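Local coordinates for receptor-like protein kinase ANXUR1 (Arabidopsis thaliana, PDB 6FIG) that probably acts as a cell-surface receptor kinase in plant reproduction, its ectodomain of tandem malectin-like folds displayed outside the cell, at residues A[187-191]-A[272-276]; A[195-199]-A[210-214]. One frame throughout, in Å; residues are numbered along the deposited sequence.

In the fold
The two contacts illustrate how the region around strand 185-192 is built with two kinds of chemistry: the strand itself packs apolar side chains in contact 1, against the end of strand 268-273 of another sheet and the loop that follows it, and the loop after it is hydrogen-bonded to residues 210-214 in contact 2. The centre of contact 1 is about 7 Å, and that of contact 2 about 12 Å, from the centre of the chain. Their centres are about 15 Å apart, and they meet directly: Arg190 O and Tyr212 N, 3.0 Å apart, probably form a hydrogen bond between parallel neighbouring strands. Each is partly buried, with buried and exposed residues in both.

Contact 1 of 2, residues A[187-191]-A[272-276]; sequences SMFRL and FQIDK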
loop_
_atom_site.group_PDB
_atom_site.type_symbol
_atom_site.label_atom_id
_atom_site.label_comp_id
_atom_site.label_asym_id
_atom_site.label_seq_id
_atom_site.Cartn_x
_atom_site.Cartn_y
_atom_site.Cartn_z
ATOM N N SER A 187 -20.000 -5.515 -5.683
ATOM C CA SER A 187 -20.197 -4.721 -4.471
ATOM C C SER A 187 -21.290 -3.723 -4.705
ATOM O O SER A 187 -21.164 -2.854 -5.550
ATOM C CB SER A 187 -18.911 -3.988 -4.094
ATOM O OG SER A 187 -17.874 -4.918 -3.910
ATOM N N MET A 188 -22.413 -3.866 -4.001
ATOM C CA MET A 188 -23.537 -2.977 -4.222
ATOM C C MET A 188 -23.502 -1.791 -3.277
ATOM O O MET A 188 -23.777 -0.678 -3.679
ATOM C CB MET A 188 -24.869 -3.730 -4.071
ATOM C CG MET A 188 -24.971 -4.999 -4.892
ATOM S SD MET A 188 -24.879 -4.706 -6.685
ATOM C CE MET A 188 -26.404 -3.852 -7.015
ATOM N N PHE A 189 -23.260 -2.068 -1.994
ATOM C CA PHE A 189 -23.213 -1.046 -0.941
ATOM C C PHE A 189 -22.193 -1.469 0.088
ATOM O O PHE A 189 -21.997 -2.673 0.340
ATOM C CB PHE A 189 -24.578 -0.886 -0.246
ATOM C CG PHE A 189 -25.659 -0.460 -1.177
ATOM C CD1 PHE A 189 -25.814 0.871 -1.510
ATOM C CD2 PHE A 189 -26.466 -1.411 -1.798
ATOM C CE1 PHE A 189 -26.749 1.258 -2.416
ATOM C CE2 PHE A 189 -27.423 -1.036 -2.704
ATOM C CZ PHE A 189 -27.574 0.300 -3.021
ATOM N N ARG A 190 -21.542 -0.468 0.664
ATOM C CA ARG A 190 -20.529 -0.690 1.679
ATOM C C ARG A 190 -20.586 0.459 2.641
ATOM O O ARG A 190 -20.280 1.600 2.267
ATOM C CB ARG A 190 -19.127 -0.760 1.068
ATOM C CG ARG A 190 -18.039 -0.949 2.099
ATOM C CD ARG A 190 -16.698 -1.270 1.482
ATOM N NE ARG A 190 -16.631 -2.589 0.866
ATOM C CZ ARG A 190 -16.485 -2.850 -0.440
ATOM N NH1 ARG A 190 -16.503 -1.880 -1.340
ATOM N NH2 ARG A 190 -16.339 -4.104 -0.822
ATOM N N LEU A 191 -21.021 0.174 3.877
ATOM C CA LEU A 191 -21.366 1.210 4.832
ATOM C C LEU A 191 -20.640 1.098 6.154
ATOM O O LEU A 191 -20.505 0.002 6.710
ATOM C CB LEU A 191 -22.873 1.197 5.145
ATOM C CG LEU A 191 -23.824 1.226 3.960
ATOM C CD1 LEU A 191 -25.253 1.171 4.458
ATOM C CD2 LEU A 191 -23.604 2.444 3.070
ATOM N N PHE A 272 -32.437 -0.588 0.431
ATOM C CA PHE A 272 -31.475 -0.522 -0.669
ATOM C C PHE A 272 -32.142 -0.882 -1.987
ATOM O O PHE A 272 -32.901 -1.856 -2.046
ATOM C CB PHE A 272 -30.351 -1.506 -0.408
ATOM C CG PHE A 272 -29.635 -1.235 0.861
ATOM C CD1 PHE A 272 -28.656 -0.255 0.912
ATOM C CD2 PHE A 272 -30.007 -1.898 2.033
ATOM C CE1 PHE A 272 -28.010 0.034 2.098
ATOM C CE2 PHE A 272 -29.374 -1.607 3.230
ATOM C CZ PHE A 272 -28.373 -0.637 3.260
ATOM N N GLN A 273 -31.858 -0.082 -3.022
ATOM C CA GLN A 273 -32.287 -0.371 -4.375
ATOM C C GLN A 273 -31.268 -1.300 -5.032
ATOM O O GLN A 273 -30.088 -0.987 -5.081
ATOM C CB GLN A 273 -32.413 0.932 -5.172
ATOM C CG GLN A 273 -33.436 1.900 -4.595
ATOM C CD GLN A 273 -34.856 1.356 -4.611
ATOM O OE1 GLN A 273 -35.262 0.665 -5.553
ATOM N NE2 GLN A 273 -35.627 1.682 -3.575
ATOM N N ILE A 274 -31.737 -2.450 -5.502
ATOM C CA ILE A 274 -30.871 -3.453 -6.145
ATOM C C ILE A 274 -31.516 -3.969 -7.452
ATOM O O ILE A 274 -32.511 -3.416 -7.915
ATOM C CB ILE A 274 -30.503 -4.579 -5.151
ATOM C CG1 ILE A 274 -31.730 -5.148 -4.423
ATOM C CG2 ILE A 274 -29.489 -4.075 -4.108
ATOM C CD1 ILE A 274 -32.759 -5.839 -5.279
ATOM N N ASP A 275 -30.916 -4.996 -8.054
ATOM C CA ASP A 275 -31.431 -5.596 -9.289
ATOM C C ASP A 275 -32.133 -6.913 -8.979
ATOM O O ASP A 275 -31.614 -7.746 -8.261
ATOM C CB ASP A 275 -30.270 -5.871 -10.254
ATOM C CG ASP A 275 -29.504 -4.603 -10.641
ATOM O OD1 ASP A 275 -30.142 -3.519 -10.759
ATOM O OD2 ASP A 275 -28.269 -4.709 -10.881
ATOM N N LYS A 276 -33.305 -7.117 -9.555
ATOM C CA LYS A 276 -34.053 -8.360 -9.361
ATOM C C LYS A 276 -33.336 -9.553 -10.026
ATOM O O LYS A 276 -32.505 -9.367 -10.932
ATOM C CB LYS A 276 -35.465 -8.205 -9.926
ATOM C CG LYS A 276 -36.345 -7.229 -9.148
ATOM C CD LYS A 276 -37.762 -7.077 -9.715
ATOM C CE LYS A 276 -37.809 -6.238 -10.985
ATOM N NZ LYS A 276 -39.189 -5.802 -11.328
#
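Residues 188-191 and 272-275 run nearly antiparallel, 166° apart, but the backbones stay well separated: CA to CA is 7.6 Å for Met188 and Ile274 and 8.3 Å for Phe189 and Phe272. The first segment is strand throughout, whereas in the second only 272-273 is strand and 274-276 is loop or turn. No hydrogen bond crosses the gap. A classic beta bulge helps fill it: Met188 and Phe189 both lie opposite Ile369 of strand 363-372, and the CA-to-CB bonds of these two consecutive residues both point toward 272-276.

Phe189 is central. Phe272 CD1 lies over one face of its ring, 3.7 Å from Phe189 CG; the rings are oblique, with centroids 4.9 Å apart and planes at 48°. Near the plane of the Phe189 ring, its CZ comes to 3.5 Å from Gln273 O and its CE2 to 3.9 Å from Ile274 CG2. Leu191 CD1 meets the edge of Phe272 at CZ (3.8 Å), while Met188 CE reaches Ile274 CG2 at 4.2 Å. Tyr217 also meets both phenylalanine rings.

Polar ends find partners beyond the pair: Asp275 forms a salt bridge with Lys371, and Gln273 a hydrogen bond with Glu344. With no hydrogen bond between the segments, their cohesion, as between the layers of a beta-sandwich, rests on these apolar and aromatic contacts.

Contact 2 of 2, residues A[195-199]-A[210-214]; sequences GQDIP and TWYND
Four hydrogen bonds define this pairing. The shortest runs from Asn213 ND2 to Gly195 O (2.6 Å), and Asn213 N donates to Asp197 OD1 (2.8 Å), with chi1 t at Asn213 and m at Asp197. Ile198 N to Trp211 O (2.7 Å) and Trp211 N to Ile198 O (2.9 Å) make a single antiparallel hydrogen-bonded pair, CA to CA 4.9 Å.

Residues 195-198 and 210-213 are extended and run 162° apart; the chain turns at Asp214. Asp197 lies beside Tyr212 (CA to CA 4.4 Å), its CA 3.2 Å from Trp211 O in a CA-H...O contact. Outward, Ile198 CB packs on Trp211 CB at 3.9 Å, both residues having chi1 m and touching Ile249 of helix 247-250. Trp211 NE1 is hydrogen-bonded to Asp203 OD1.

This isolated bridge closes residues 199-210 within the loop after strand 185-192, near a calcium site that includes Asn192, Val193 and Ile249. Amide and carboxylate side chains extend the pairing, so polar bonds fix the register while buried Ile198 and Trp211 form its apolar flank.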
loop_
_atom_site.group_PDB
_atom_site.type_symbol
_atom_site.label_atom_id
_atom_site.label_comp_id
_atom_site.label_asym_id
_atom_site.label_seq_id
_atom_site.Cartn_x
_atom_site.Cartn_y
_atom_site.Cartn_z
ATOM N N GLY A 195 -21.070 5.780 11.603
ATOM C CA GLY A 195 -19.802 6.505 11.570
ATOM C C GLY A 195 -19.635 7.302 10.302
ATOM O O GLY A 195 -20.453 7.202 9.383
ATOM N N GLN A 196 -18.559 8.075 10.263
ATOM C CA GLN A 196 -18.250 8.916 9.114
ATOM C C GLN A 196 -17.706 8.070 7.962
ATOM O O GLN A 196 -17.219 6.961 8.156
ATOM C CB GLN A 196 -17.218 9.985 9.488
ATOM C CG GLN A 196 -17.717 10.988 10.523
ATOM C CD GLN A 196 -16.670 12.022 10.908
ATOM O OE1 GLN A 196 -16.281 12.125 12.076
ATOM N NE2 GLN A 196 -16.215 12.806 9.931
ATOM N N ASP A 197 -17.781 8.627 6.754
ATOM C CA ASP A 197 -17.144 8.001 5.610
ATOM C C ASP A 197 -15.691 7.655 5.946
ATOM O O ASP A 197 -14.953 8.476 6.517
ATOM C CB ASP A 197 -17.100 8.933 4.391
ATOM C CG ASP A 197 -18.474 9.243 3.783
ATOM O OD1 ASP A 197 -19.512 8.640 4.139
ATOM O OD2 ASP A 197 -18.498 10.144 2.900
ATOM N N ILE A 198 -15.283 6.453 5.563
ATOM C CA ILE A 198 -13.896 6.034 5.633
ATOM C C ILE A 198 -13.362 6.030 4.195
ATOM O O ILE A 198 -13.829 5.213 3.394
ATOM C CB ILE A 198 -13.756 4.615 6.213
ATOM C CG1 ILE A 198 -14.374 4.533 7.607
ATOM C CG2 ILE A 198 -12.285 4.218 6.273
ATOM C CD1 ILE A 198 -14.430 3.127 8.174
ATOM N N PRO A 199 -12.383 6.907 3.881
ATOM C CA PRO A 199 -11.804 6.949 2.531
ATOM C C PRO A 199 -10.943 5.717 2.288
ATOM O O PRO A 199 -10.471 5.083 3.242
ATOM C CB PRO A 199 -10.942 8.207 2.547
ATOM C CG PRO A 199 -10.508 8.319 3.968
ATOM C CD PRO A 199 -11.651 7.802 4.804
ATOM N N THR A 210 -13.938 2.268 -0.034
ATOM C CA THR A 210 -14.555 3.374 0.667
ATOM C C THR A 210 -15.739 2.832 1.464
ATOM O O THR A 210 -16.543 2.086 0.935
ATOM C CB THR A 210 -15.025 4.445 -0.321
ATOM O OG1 THR A 210 -13.889 4.879 -1.073
ATOM C CG2 THR A 210 -15.597 5.637 0.404
ATOM N N TRP A 211 -15.836 3.217 2.733
ATOM C CA TRP A 211 -16.975 2.815 3.586
ATOM C C TRP A 211 -17.812 4.070 3.850
ATOM O O TRP A 211 -17.327 5.029 4.438
ATOM C CB TRP A 211 -16.495 2.184 4.880
ATOM C CG TRP A 211 -15.593 1.006 4.718
ATOM C CD1 TRP A 211 -14.270 1.018 4.307
ATOM C CD2 TRP A 211 -15.937 -0.373 4.914
ATOM N NE1 TRP A 211 -13.785 -0.271 4.278
ATOM C CE2 TRP A 211 -14.785 -1.140 4.638
ATOM C CE3 TRP A 211 -17.108 -1.034 5.337
ATOM C CZ2 TRP A 211 -14.775 -2.518 4.736
ATOM C CZ3 TRP A 211 -17.083 -2.395 5.450
ATOM C CH2 TRP A 211 -15.934 -3.127 5.153
ATOM N N TYR A 212 -19.060 4.080 3.409
ATOM C CA TYR A 212 -19.873 5.300 3.449
ATOM C C TYR A 212 -20.797 5.324 4.662
ATOM O O TYR A 212 -21.297 4.275 5.106
ATOM C CB TYR A 212 -20.724 5.381 2.197
ATOM C CG TYR A 212 -19.921 5.502 0.925
ATOM C CD1 TYR A 212 -19.550 6.741 0.448
ATOM C CD2 TYR A 212 -19.530 4.367 0.213
ATOM C CE1 TYR A 212 -18.812 6.856 -0.734
ATOM C CE2 TYR A 212 -18.801 4.468 -0.965
ATOM C CZ TYR A 212 -18.442 5.713 -1.424
ATOM O OH TYR A 212 -17.711 5.800 -2.583
ATOM N N ASN A 213 -21.062 6.519 5.159
ATOM C CA ASN A 213 -22.037 6.661 6.229
ATOM C C ASN A 213 -23.395 6.080 5.796
ATOM O O ASN A 213 -23.789 6.182 4.628
ATOM C CB ASN A 213 -22.170 8.112 6.662
ATOM C CG ASN A 213 -23.245 8.293 7.718
ATOM O OD1 ASN A 213 -24.344 8.710 7.395
ATOM N ND2 ASN A 213 -22.944 7.949 8.970
ATOM N N ASP A 214 -24.086 5.435 6.746
ATOM C CA ASP A 214 -25.329 4.712 6.452
ATOM C C ASP A 214 -26.607 5.536 6.494
ATOM O O ASP A 214 -27.649 5.051 6.074
ATOM C CB ASP A 214 -25.481 3.516 7.388
ATOM C CG ASP A 214 -25.778 3.930 8.803
ATOM O OD1 ASP A 214 -25.042 4.803 9.327
ATOM O OD2 ASP A 214 -26.758 3.405 9.388
#